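Local coordinates for protein D-mandelate dehydrogenase (Rhodotorula graminis, PDB 2W2K) that binds NAD(+) and probably interconverts D-mandelate and its 2-oxo acid, as a member of the D-isomer specific 2-hydroxyacid dehydrogenase family, at residues Leu7-Pro12 and Asp38-Ala43; Asp18-Phe23 and Ile56-Glu61; Leu94-Leu99 and Val104-Ser109; Tyr123-Val128 and Ser221-Val226; Ala182-Gly187 and Lys204-Glu209. All blocks are in the same frame, centred on the assembly; numbering follows the deposited sequence.

Contact 1. Residues Leu7-Pro12 and Asp38-Ala43; sequences LLLGDP and DGFKQA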
# COMPACT_ATOMS: atom_id res chain seq x y z
N LEU B 7 -3.89 39.58 9.67
CA LEU B 7 -2.83 39.53 8.65
C LEU B 7 -2.85 38.15 7.97
O LEU B 7 -2.75 37.14 8.66
CB LEU B 7 -1.44 39.78 9.29
CG LEU B 7 -0.27 39.87 8.27
CD1 LEU B 7 -0.38 41.17 7.48
CD2 LEU B 7 1.07 39.81 9.01
N LEU B 8 -2.94 38.13 6.63
CA LEU B 8 -2.94 36.89 5.81
C LEU B 8 -1.55 36.61 5.27
O LEU B 8 -1.03 37.41 4.49
CB LEU B 8 -3.93 37.03 4.63
CG LEU B 8 -3.99 35.89 3.59
CD1 LEU B 8 -4.34 34.53 4.27
CD2 LEU B 8 -5.00 36.19 2.50
N LEU B 9 -0.94 35.49 5.69
CA LEU B 9 0.38 35.07 5.21
C LEU B 9 0.26 34.18 3.98
O LEU B 9 -0.10 32.99 4.07
CB LEU B 9 1.19 34.32 6.30
CG LEU B 9 1.65 35.00 7.59
CD1 LEU B 9 2.49 33.98 8.43
CD2 LEU B 9 2.45 36.28 7.33
N GLY B 10 0.55 34.75 2.81
CA GLY B 10 0.42 34.01 1.55
C GLY B 10 -0.99 33.95 0.97
O GLY B 10 -1.82 34.83 1.24
N ASP B 11 -1.25 32.90 0.18
CA ASP B 11 -2.51 32.76 -0.59
C ASP B 11 -3.80 32.69 0.28
O ASP B 11 -3.79 32.15 1.39
CB ASP B 11 -2.46 31.51 -1.49
CG ASP B 11 -1.57 31.68 -2.74
OD1 ASP B 11 -1.15 32.80 -3.06
OD2 ASP B 11 -1.29 30.65 -3.38
N PRO B 12 -4.94 33.21 -0.24
CA PRO B 12 -6.25 33.05 0.43
C PRO B 12 -6.77 31.61 0.32
O PRO B 12 -6.06 30.73 -0.21
CB PRO B 12 -7.16 34.02 -0.34
CG PRO B 12 -6.56 34.02 -1.75
CD PRO B 12 -5.06 33.98 -1.51
N ASP B 38 13.78 39.62 5.24
CA ASP B 38 14.33 40.88 5.75
C ASP B 38 13.38 42.05 5.41
O ASP B 38 13.23 42.99 6.22
CB ASP B 38 15.76 41.15 5.23
CG ASP B 38 16.86 40.44 6.06
OD1 ASP B 38 16.65 40.04 7.25
OD2 ASP B 38 17.97 40.29 5.52
N GLY B 39 12.78 42.00 4.23
CA GLY B 39 11.79 43.00 3.80
C GLY B 39 10.51 43.03 4.66
O GLY B 39 9.94 44.11 4.88
N PHE B 40 10.08 41.85 5.14
CA PHE B 40 8.93 41.70 6.08
C PHE B 40 9.25 42.27 7.45
O PHE B 40 8.42 42.96 8.06
CB PHE B 40 8.52 40.21 6.20
CG PHE B 40 7.28 39.94 7.06
CD1 PHE B 40 6.04 40.54 6.77
CD2 PHE B 40 7.34 39.03 8.10
CE1 PHE B 40 4.89 40.25 7.55
CE2 PHE B 40 6.20 38.71 8.90
CZ PHE B 40 4.98 39.33 8.62
N LYS B 41 10.46 42.01 7.96
CA LYS B 41 10.87 42.62 9.24
C LYS B 41 10.84 44.15 9.15
O LYS B 41 10.45 44.83 10.11
CB LYS B 41 12.28 42.16 9.69
CG LYS B 41 12.38 40.68 10.11
CD LYS B 41 13.68 40.41 10.94
CE LYS B 41 14.96 40.84 10.18
NZ LYS B 41 16.23 40.59 10.98
N GLN B 42 11.24 44.69 7.99
CA GLN B 42 11.31 46.14 7.81
C GLN B 42 9.90 46.74 7.74
O GLN B 42 9.66 47.84 8.25
CB GLN B 42 12.12 46.48 6.55
CG GLN B 42 12.25 47.99 6.29
CD GLN B 42 12.80 48.34 4.91
OE1 GLN B 42 13.29 49.45 4.69
NE2 GLN B 42 12.73 47.39 3.97
N ALA B 43 8.99 46.00 7.11
CA ALA B 43 7.56 46.36 7.03
C ALA B 43 6.93 46.48 8.43
O ALA B 43 6.24 47.48 8.72
CB ALA B 43 6.81 45.35 6.16
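Leu7 and Leu9 meet Phe40 where helix 37-45 packs on the end of strand 5-8 and the loop that follows, in a five-stranded parallel sheet, the flavodoxin-like domain of this dehydrogenase family. The helix belongs to the crossover from strand 28-31 to strand 54-57, which passes over strand 5-8. Apolar contacts alone join the two segments: no hydrogen bond spans them, and the nearest CA atoms, Leu9 and Phe40, stay 10.9 Å apart, a gap bridged by the full length of the side chains. Phe40 reaches across with CG anti to its backbone nitrogen (chi1 -176°), its CZ leading, and Tyr49, Leu34 and Leu73 add to its surroundings. The intervening Leu8 serves the other face of the sheet, where Trp20 of helix 17-26 touches it. Charged groups lie on the far side of the helix: Lys41 NZ makes a long salt bridge of 3.8 Å to Asp38 OD1, and a salt bridge to Asp72 as well. At the apolar meeting point, Leu7 comes from the opposite direction and sets CD2 at the ring edge, in its plane, 4.0 Å from Phe40 CZ. Leu9 crosses at about a right angle, and its CD2 approaches the same Phe40 CZ obliquely, at 4.2 Å.

Contact 2. Residues Asp18-Phe23 and Ile56-Glu61; sequences DLWSDF and IKLAVE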
# COMPACT_ATOMS: atom_id res chain seq x y z
N ASP B 18 -17.48 29.11 1.14
CA ASP B 18 -18.51 29.67 2.07
C ASP B 18 -17.97 30.13 3.45
O ASP B 18 -18.28 31.23 3.92
CB ASP B 18 -19.66 28.68 2.31
CG ASP B 18 -20.51 28.42 1.05
OD1 ASP B 18 -20.54 29.25 0.12
OD2 ASP B 18 -21.18 27.36 1.01
N LEU B 19 -17.15 29.28 4.09
CA LEU B 19 -16.53 29.65 5.37
C LEU B 19 -15.56 30.84 5.21
O LEU B 19 -15.53 31.71 6.08
CB LEU B 19 -15.82 28.46 6.02
CG LEU B 19 -15.54 28.56 7.54
CD1 LEU B 19 -16.85 28.65 8.35
CD2 LEU B 19 -14.67 27.37 8.02
N TRP B 20 -14.81 30.89 4.11
CA TRP B 20 -13.91 32.04 3.82
C TRP B 20 -14.67 33.37 3.57
O TRP B 20 -14.19 34.44 3.99
CB TRP B 20 -12.92 31.71 2.67
CG TRP B 20 -11.82 32.77 2.32
CD1 TRP B 20 -11.61 33.35 1.09
CD2 TRP B 20 -10.77 33.28 3.18
NE1 TRP B 20 -10.51 34.22 1.15
CE2 TRP B 20 -9.99 34.19 2.42
CE3 TRP B 20 -10.43 33.07 4.53
CZ2 TRP B 20 -8.90 34.89 2.96
CZ3 TRP B 20 -9.33 33.78 5.07
CH2 TRP B 20 -8.58 34.66 4.28
N SER B 21 -15.80 33.32 2.86
CA SER B 21 -16.63 34.53 2.68
C SER B 21 -17.17 35.04 4.02
O SER B 21 -17.15 36.26 4.27
CB SER B 21 -17.77 34.29 1.67
OG SER B 21 -17.23 34.08 0.37
N ASP B 22 -17.64 34.12 4.88
CA ASP B 22 -18.05 34.42 6.27
C ASP B 22 -16.93 35.10 7.08
O ASP B 22 -17.16 36.11 7.80
CB ASP B 22 -18.55 33.13 6.97
CG ASP B 22 -19.04 33.37 8.39
OD1 ASP B 22 -20.11 34.01 8.57
OD2 ASP B 22 -18.38 32.88 9.35
N PHE B 23 -15.73 34.56 6.95
CA PHE B 23 -14.52 35.06 7.66
C PHE B 23 -14.23 36.50 7.24
O PHE B 23 -13.96 37.35 8.10
CB PHE B 23 -13.30 34.14 7.39
CG PHE B 23 -12.14 34.31 8.38
CD1 PHE B 23 -12.17 33.65 9.61
CD2 PHE B 23 -11.03 35.11 8.08
CE1 PHE B 23 -11.12 33.78 10.53
CE2 PHE B 23 -9.94 35.25 9.01
CZ PHE B 23 -10.00 34.59 10.24
N ILE B 56 -3.27 34.58 10.26
CA ILE B 56 -3.71 33.28 9.70
C ILE B 56 -2.80 32.78 8.53
O ILE B 56 -2.32 33.58 7.69
CB ILE B 56 -5.25 33.34 9.26
CG1 ILE B 56 -5.87 31.92 9.15
CG2 ILE B 56 -5.45 34.23 8.02
CD1 ILE B 56 -7.43 31.85 8.96
N LYS B 57 -2.57 31.47 8.51
CA LYS B 57 -1.67 30.81 7.53
C LYS B 57 -2.39 29.51 7.09
O LYS B 57 -2.42 28.51 7.85
CB LYS B 57 -0.30 30.53 8.21
CG LYS B 57 0.87 30.03 7.27
CD LYS B 57 2.06 29.57 8.14
CE LYS B 57 3.33 29.11 7.37
NZ LYS B 57 3.15 27.87 6.53
N LEU B 58 -2.99 29.54 5.89
CA LEU B 58 -3.97 28.52 5.45
C LEU B 58 -3.39 27.20 4.91
O LEU B 58 -4.13 26.20 4.74
CB LEU B 58 -4.95 29.12 4.42
CG LEU B 58 -5.85 30.26 4.94
CD1 LEU B 58 -6.50 31.04 3.78
CD2 LEU B 58 -6.92 29.74 5.84
N ALA B 59 -2.09 27.18 4.62
CA ALA B 59 -1.43 25.99 4.07
C ALA B 59 0.04 25.93 4.51
O ALA B 59 0.67 26.96 4.76
CB ALA B 59 -1.50 25.97 2.51
N VAL B 60 0.58 24.72 4.55
CA VAL B 60 1.97 24.51 5.02
C VAL B 60 2.96 25.23 4.10
O VAL B 60 3.95 25.86 4.57
CB VAL B 60 2.29 22.99 5.13
CG1 VAL B 60 3.80 22.75 5.28
CG2 VAL B 60 1.55 22.37 6.32
N GLU B 61 2.68 25.18 2.79
CA GLU B 61 3.53 25.83 1.78
C GLU B 61 3.31 27.35 1.59
O GLU B 61 3.99 27.96 0.75
CB GLU B 61 3.40 25.10 0.41
CG GLU B 61 2.03 25.24 -0.29
CD GLU B 61 0.99 24.20 0.15
OE1 GLU B 61 1.19 23.47 1.14
OE2 GLU B 61 -0.04 24.10 -0.53
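Trp20 lies with one face of its indole against Leu58, while Phe23, one turn further along helix 17-26, meets Ile56. In the first pair the side chains run obliquely to each other: Leu58 CD1 stands 4.1 Å above the indole plane, displaced toward the rim, and Trp20 CZ3 is the ring atom nearest to it, also at 4.1 Å. A chi1 of -175° carries the indole away from the helix axis, so a residue whose CB does not aim at residues 56-61 still reaches them with its six-membered ring. The second pair approaches from opposite directions, Phe23 CZ facing Ile56 CD1 at 4.0 Å, with the methyl oblique to the ring. Both torsions of Ile56 are extended (chi1 -160°, chi2 170°), which pushes CD1 out toward the helix. Lys57, between Ile56 and Leu58, turns the other way and gives a hydrogen bond from NZ to Ala59 O at 3.2 Å, with Tyr67 and Asn62 as further partners. The apolar layer thus sits between helix 17-26 and the end of strand 54-57 with the residue after it; Val6 and Leu8 of the adjoining strand 5-8 extend it, and Thr320, Met321 and Ile324 of helix 310-330 also touch it.

Contact 3. Residues Leu94-Leu99 and Val104-Ser109; sequences LDLDAL and VAFANS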
# COMPACT_ATOMS: atom_id res chain seq x y z
N LEU B 94 9.40 28.44 13.81
CA LEU B 94 8.81 29.34 14.83
C LEU B 94 9.50 29.28 16.21
O LEU B 94 9.65 28.19 16.78
CB LEU B 94 7.31 29.06 15.00
CG LEU B 94 6.50 29.87 16.05
CD1 LEU B 94 6.32 31.30 15.60
CD2 LEU B 94 5.13 29.23 16.28
N ASP B 95 9.86 30.46 16.75
CA ASP B 95 10.36 30.59 18.13
C ASP B 95 9.13 30.77 19.03
O ASP B 95 8.70 31.91 19.34
CB ASP B 95 11.36 31.76 18.26
CG ASP B 95 12.02 31.85 19.66
OD1 ASP B 95 11.46 31.32 20.65
OD2 ASP B 95 13.09 32.51 19.78
N LEU B 96 8.54 29.64 19.43
CA LEU B 96 7.27 29.65 20.20
C LEU B 96 7.38 30.31 21.58
O LEU B 96 6.44 31.00 22.03
CB LEU B 96 6.69 28.22 20.32
CG LEU B 96 5.32 28.04 21.03
CD1 LEU B 96 4.19 28.88 20.38
CD2 LEU B 96 4.95 26.55 21.05
N ASP B 97 8.50 30.11 22.27
CA ASP B 97 8.67 30.80 23.57
C ASP B 97 8.71 32.34 23.43
O ASP B 97 8.14 33.06 24.28
CB ASP B 97 9.88 30.26 24.35
CG ASP B 97 9.70 28.80 24.82
OD1 ASP B 97 8.57 28.26 24.84
OD2 ASP B 97 10.72 28.16 25.17
N ALA B 98 9.35 32.86 22.39
CA ALA B 98 9.38 34.31 22.15
C ALA B 98 7.98 34.89 21.85
O ALA B 98 7.66 36.00 22.27
CB ALA B 98 10.37 34.68 21.05
N LEU B 99 7.18 34.14 21.08
CA LEU B 99 5.79 34.54 20.78
C LEU B 99 4.91 34.59 22.05
O LEU B 99 4.24 35.59 22.31
CB LEU B 99 5.19 33.59 19.73
CG LEU B 99 3.85 34.00 19.09
CD1 LEU B 99 3.95 35.29 18.26
CD2 LEU B 99 3.28 32.86 18.23
N VAL B 104 0.96 36.33 23.14
CA VAL B 104 0.29 35.85 21.92
C VAL B 104 0.05 34.33 22.00
O VAL B 104 1.00 33.56 22.17
CB VAL B 104 1.11 36.18 20.62
CG1 VAL B 104 0.34 35.70 19.34
CG2 VAL B 104 1.46 37.68 20.55
N ALA B 105 -1.22 33.91 21.85
CA ALA B 105 -1.63 32.50 21.85
C ALA B 105 -1.37 31.88 20.48
O ALA B 105 -1.58 32.54 19.46
CB ALA B 105 -3.14 32.40 22.20
N PHE B 106 -0.92 30.63 20.45
CA PHE B 106 -0.69 29.91 19.18
C PHE B 106 -1.57 28.64 19.07
O PHE B 106 -1.84 27.96 20.07
CB PHE B 106 0.81 29.55 19.02
CG PHE B 106 1.18 28.96 17.66
CD1 PHE B 106 1.19 29.76 16.50
CD2 PHE B 106 1.57 27.61 17.55
CE1 PHE B 106 1.54 29.21 15.23
CE2 PHE B 106 1.92 27.06 16.30
CZ PHE B 106 1.90 27.87 15.13
N ALA B 107 -2.02 28.35 17.86
CA ALA B 107 -2.68 27.09 17.51
C ALA B 107 -2.07 26.52 16.23
O ALA B 107 -1.91 27.25 15.23
CB ALA B 107 -4.18 27.31 17.31
N ASN B 108 -1.73 25.23 16.26
CA ASN B 108 -1.48 24.49 15.01
C ASN B 108 -2.80 23.84 14.52
O ASN B 108 -3.89 24.26 14.94
CB ASN B 108 -0.35 23.46 15.19
CG ASN B 108 -0.65 22.42 16.28
OD1 ASN B 108 -1.78 22.22 16.70
ND2 ASN B 108 0.41 21.71 16.73
N SER B 109 -2.70 22.86 13.62
CA SER B 109 -3.86 22.14 13.10
C SER B 109 -3.69 20.64 13.39
O SER B 109 -3.96 19.79 12.54
CB SER B 109 -4.08 22.46 11.59
OG SER B 109 -4.30 23.87 11.37
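The beta-alpha-beta unit of strand 83-86, helix 96-101 and strand 105-107 is closed here, with Leu94, Leu96 and Leu99 gathered against Val104 and Phe106. Phe106 is the hub. Leu94 comes from the opposite direction and puts CD2 over the middle of one ring face, 3.7 Å from the Phe106 ring centroid and only 11° off the normal, a well-formed CH-pi contact. Leu96 arrives obliquely at the root of the same side chain, its CD1 being 3.7 Å from Phe106 CB, while Leu99 crosses at about a right angle and brings CD2 to 4.1 Å from Phe106 CD1. The other branch of Leu99 serves Val104: CD1 lies 3.8 Å from Val104 CG1. Phe84 of the neighbouring strand meets the Phe106 ring edge-to-face. An alanine at Phe106 would remove the whole ring, so Leu94 CD2 is likely to be left without its aromatic face and a gap to open among the three leucines.

Two polar bonds frame this apolar cluster. Asp95 is the N-cap of the helix and accepts from Ala98 N on OD1 at 3.1 Å, the donor lying well above the carboxylate plane. At the turn between helix and strand, Val104 N gives a weak hydrogen bond of 3.5 Å to Leu99 O. Since that is the only hydrogen bond between the two segments, and a long one, cohesion probably comes chiefly from dispersion between aliphatic branches and ring, with the CH-pi contact as its one clearly directional element.

Contact 4. Residues Tyr123-Val128 and Ser221-Val226; sequences YLILSV and SDCVSV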
# COMPACT_ATOMS: atom_id res chain seq x y z
N TYR B 123 1.29 2.11 3.12
CA TYR B 123 1.87 1.94 1.77
C TYR B 123 3.38 1.56 1.81
O TYR B 123 3.82 0.61 1.12
CB TYR B 123 1.64 3.24 0.94
CG TYR B 123 2.42 3.34 -0.37
CD1 TYR B 123 1.88 2.86 -1.57
CD2 TYR B 123 3.69 3.96 -0.42
CE1 TYR B 123 2.60 2.97 -2.79
CE2 TYR B 123 4.42 4.06 -1.64
CZ TYR B 123 3.86 3.57 -2.81
OH TYR B 123 4.56 3.68 -4.02
N LEU B 124 4.16 2.29 2.60
CA LEU B 124 5.61 1.98 2.74
C LEU B 124 5.85 0.59 3.38
O LEU B 124 6.78 -0.13 2.97
CB LEU B 124 6.33 3.07 3.54
CG LEU B 124 6.31 4.52 3.00
CD1 LEU B 124 6.98 5.44 4.02
CD2 LEU B 124 7.03 4.59 1.62
N ILE B 125 5.02 0.22 4.36
CA ILE B 125 5.09 -1.14 5.00
C ILE B 125 4.83 -2.27 3.97
O ILE B 125 5.60 -3.25 3.89
CB ILE B 125 4.11 -1.28 6.24
CG1 ILE B 125 4.60 -0.38 7.39
CG2 ILE B 125 4.04 -2.75 6.74
CD1 ILE B 125 3.54 -0.19 8.57
N LEU B 126 3.77 -2.11 3.17
CA LEU B 126 3.52 -3.03 2.06
C LEU B 126 4.71 -3.05 1.08
O LEU B 126 5.18 -4.13 0.71
CB LEU B 126 2.18 -2.71 1.36
CG LEU B 126 0.89 -3.05 2.14
CD1 LEU B 126 -0.33 -2.21 1.67
CD2 LEU B 126 0.56 -4.55 2.09
N SER B 127 5.21 -1.88 0.68
CA SER B 127 6.37 -1.81 -0.24
C SER B 127 7.62 -2.58 0.24
O SER B 127 8.24 -3.31 -0.55
CB SER B 127 6.72 -0.34 -0.59
OG SER B 127 7.69 -0.30 -1.63
N VAL B 128 8.00 -2.41 1.51
CA VAL B 128 9.24 -3.03 2.03
C VAL B 128 9.12 -4.55 2.23
O VAL B 128 10.14 -5.28 2.15
CB VAL B 128 9.82 -2.30 3.32
CG1 VAL B 128 10.17 -0.82 3.01
CG2 VAL B 128 8.88 -2.40 4.53
N SER B 221 11.60 -6.81 16.36
CA SER B 221 10.82 -6.37 15.17
C SER B 221 11.18 -7.04 13.83
O SER B 221 12.35 -7.31 13.57
CB SER B 221 10.92 -4.84 15.01
OG SER B 221 10.54 -4.16 16.21
N ASP B 222 10.17 -7.26 12.99
CA ASP B 222 10.38 -7.61 11.57
C ASP B 222 10.34 -6.35 10.68
O ASP B 222 11.09 -6.25 9.69
CB ASP B 222 9.34 -8.65 11.11
CG ASP B 222 9.49 -10.00 11.85
OD1 ASP B 222 10.56 -10.64 11.70
OD2 ASP B 222 8.55 -10.40 12.56
N CYS B 223 9.49 -5.39 11.05
CA CYS B 223 9.51 -4.04 10.45
C CYS B 223 9.34 -2.99 11.56
O CYS B 223 8.38 -3.06 12.34
CB CYS B 223 8.38 -3.90 9.41
SG CYS B 223 8.40 -2.32 8.43
N VAL B 224 10.24 -2.00 11.60
CA VAL B 224 10.12 -0.86 12.54
C VAL B 224 9.35 0.32 11.89
O VAL B 224 9.60 0.64 10.72
CB VAL B 224 11.53 -0.40 13.05
CG1 VAL B 224 11.46 0.94 13.82
CG2 VAL B 224 12.18 -1.49 13.94
N SER B 225 8.42 0.95 12.64
CA SER B 225 7.71 2.17 12.17
C SER B 225 8.07 3.36 13.06
O SER B 225 7.73 3.36 14.27
CB SER B 225 6.18 1.98 12.13
OG SER B 225 5.49 3.20 11.81
N VAL B 226 8.74 4.35 12.48
CA VAL B 226 9.15 5.59 13.22
C VAL B 226 8.05 6.67 13.14
O VAL B 226 7.76 7.19 12.06
CB VAL B 226 10.53 6.16 12.71
CG1 VAL B 226 10.99 7.40 13.53
CG2 VAL B 226 11.64 5.05 12.73
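Cys223 meets Val128 and Ile125 through its sulfur, the group by which strand 223-226 touches helix 114-130. Starting at the backbone, its CA is 7.6 Å from that of Ile125, the closest pair of CA atoms across the contact. The CB bond points at the helix, but CB itself remains more than 4.5 Å from the atoms of residues 123-128. The next step decides the geometry: chi1 is -174°, which throws SG away from the strand's own nitrogen and toward two helical residues spaced three apart. There SG lies 3.9 Å from Val128 CG2 and 4.4 Å from Ile125 CG1, so across this contact the sulfur makes apolar contacts only, and no hydrogen bond spans the segments. Val128 turns CG2 toward the sulfur by standing that methyl between its backbone nitrogen and carbonyl carbon (chi1 -61°). Ser225, two residues along the strand, contributes a little buried surface, but its OG is engaged with Gln175.

Around this meeting point the helix spans several strands. Ile125 also touches Leu166 of strand 165-169 and Ile178, and Val128 reaches Arg251 and Val253 of strand 250-254. On another part of the helix, Tyr123 OH bonds to an acidic side chain of the neighbouring subunit. The Ile125 side chain lies about 8 Å from that of Thr255 and about 10 Å from that of Ile174, both NAD(+)-binding residues. A helix laid over the neighbouring parallel strands 165-169 and 223-226, between which the order of strand addition switches sides, belongs to the core of a Rossmann-type dinucleotide-binding domain.

Contact 5. Residues Ala182-Gly187 and Lys204-Glu209; sequences AVHGLG and KALGAE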
# COMPACT_ATOMS: atom_id res chain seq x y z
N ALA B 182 -2.49 -2.06 10.43
CA ALA B 182 -1.52 -3.16 10.28
C ALA B 182 -1.92 -4.44 11.03
O ALA B 182 -1.71 -5.55 10.51
CB ALA B 182 -0.11 -2.71 10.72
N VAL B 183 -2.50 -4.28 12.24
CA VAL B 183 -2.91 -5.43 13.10
C VAL B 183 -4.25 -6.04 12.66
O VAL B 183 -4.32 -7.24 12.33
CB VAL B 183 -3.00 -5.04 14.64
CG1 VAL B 183 -3.63 -6.19 15.46
CG2 VAL B 183 -1.62 -4.66 15.18
N HIS B 184 -5.30 -5.23 12.64
CA HIS B 184 -6.63 -5.74 12.25
C HIS B 184 -6.79 -5.98 10.75
O HIS B 184 -7.38 -7.00 10.34
CB HIS B 184 -7.74 -4.85 12.83
CG HIS B 184 -7.73 -4.81 14.33
ND1 HIS B 184 -7.73 -5.97 15.09
CD2 HIS B 184 -7.63 -3.79 15.21
CE1 HIS B 184 -7.66 -5.65 16.38
NE2 HIS B 184 -7.60 -4.33 16.47
N GLY B 185 -6.23 -5.09 9.93
CA GLY B 185 -6.26 -5.23 8.45
C GLY B 185 -5.31 -6.29 7.91
O GLY B 185 -5.76 -7.29 7.35
N LEU B 186 -3.99 -6.11 8.12
CA LEU B 186 -2.97 -7.01 7.53
C LEU B 186 -2.62 -8.24 8.37
O LEU B 186 -2.03 -9.19 7.84
CB LEU B 186 -1.66 -6.25 7.17
CG LEU B 186 -1.78 -4.91 6.42
CD1 LEU B 186 -0.40 -4.32 6.11
CD2 LEU B 186 -2.59 -5.08 5.11
N GLY B 187 -2.99 -8.25 9.65
CA GLY B 187 -2.72 -9.43 10.50
C GLY B 187 -1.38 -9.46 11.22
O GLY B 187 -0.93 -10.54 11.67
N LYS B 204 -5.57 -3.20 24.91
CA LYS B 204 -6.47 -4.34 24.71
C LYS B 204 -6.90 -4.48 23.24
O LYS B 204 -6.92 -5.58 22.70
CB LYS B 204 -7.70 -4.25 25.63
N ALA B 205 -7.23 -3.36 22.60
CA ALA B 205 -7.68 -3.34 21.21
C ALA B 205 -6.61 -3.81 20.21
O ALA B 205 -6.93 -4.50 19.23
CB ALA B 205 -8.16 -1.94 20.84
N LEU B 206 -5.35 -3.46 20.47
CA LEU B 206 -4.26 -3.73 19.52
C LEU B 206 -3.44 -4.97 19.87
O LEU B 206 -2.60 -5.40 19.08
CB LEU B 206 -3.33 -2.51 19.41
CG LEU B 206 -3.89 -1.17 18.89
CD1 LEU B 206 -2.84 -0.03 18.98
CD2 LEU B 206 -4.43 -1.29 17.46
N GLY B 207 -3.70 -5.55 21.04
CA GLY B 207 -2.87 -6.62 21.58
C GLY B 207 -1.43 -6.15 21.79
O GLY B 207 -0.49 -6.90 21.52
N ALA B 208 -1.27 -4.90 22.26
CA ALA B 208 0.04 -4.23 22.32
C ALA B 208 0.90 -4.73 23.49
O ALA B 208 0.41 -4.79 24.63
CB ALA B 208 -0.16 -2.70 22.43
N GLU B 209 2.15 -5.11 23.20
CA GLU B 209 3.12 -5.45 24.27
C GLU B 209 4.16 -4.33 24.40
O GLU B 209 4.83 -4.03 23.43
CB GLU B 209 3.81 -6.79 23.97
CG GLU B 209 4.85 -7.17 25.03
CD GLU B 209 5.75 -8.35 24.64
OE1 GLU B 209 5.43 -9.09 23.69
OE2 GLU B 209 6.80 -8.51 25.31
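His184 and Val183, near the end of helix 173-185, face the last residues of helix 200-206, with Ala205 O and Leu206 O as the points they reach. The imidazole leaves its helix with CG beside the backbone nitrogen (chi1 -61°), a conformation that sends NE2 toward the other segment although the CB bond does not aim there. NE2 then donates to Ala205 O at 2.8 Å. The oxygen lies at the ring edge and in its plane, but the N-H points off the line to it, at 128°, so the bond is short yet weak. Val183 takes the other course: its CB bond already faces residues 204-209, and with chi1 at 171° both methyls approach one carbonyl, CG1 at 3.8 Å and CG2 at 4.1 Å from Leu206 O. The same CG1 stands 4.1 Å above the His184 ring plane, off toward the rim, which would limit how that ring can swing. Leu206 CD2 comes obliquely to within 4.5 Å of His184 NE2.

Both oxygens belong to the closing turn of a helix, where Gly207 takes positive phi; carbonyls at such an end probably carry some extra negative polarisation, which would favour a donor like His184. On the other subunit, a basic side chain bonds to His184 O. Inward, Val183 and Leu206 both rest on Leu190 of strand 189-193. Two helices that both pack on that strand, which runs on to the NAD(+)-binding Asp194, are consistent with the successive beta-alpha-beta crossovers of a Rossmann fold.

From the N terminus, contact 1 ties strand 5-8 to helix 37-45, and contact 2 opens inside that loop with helix 17-26 and closes beyond it at the end of strand 54-57, so the two cross. They touch directly: strands 5-8 and 54-57 are neighbours, and Pro12 packs on Trp20 and Leu58. Contact 3 follows in series as a short local loop at strand 105-107, the far edge of the same sheet. The chain then enters helix 114-130 and the seven-stranded sheet, where contact 4 closes a span of 92 intervening residues. Contact 5 is nested within that span; Leu126 CD2 and Leu186 CD1, 4.1 Å apart, join the pair. Contacts 1 and 4 lie about 41 Å apart, centre to centre.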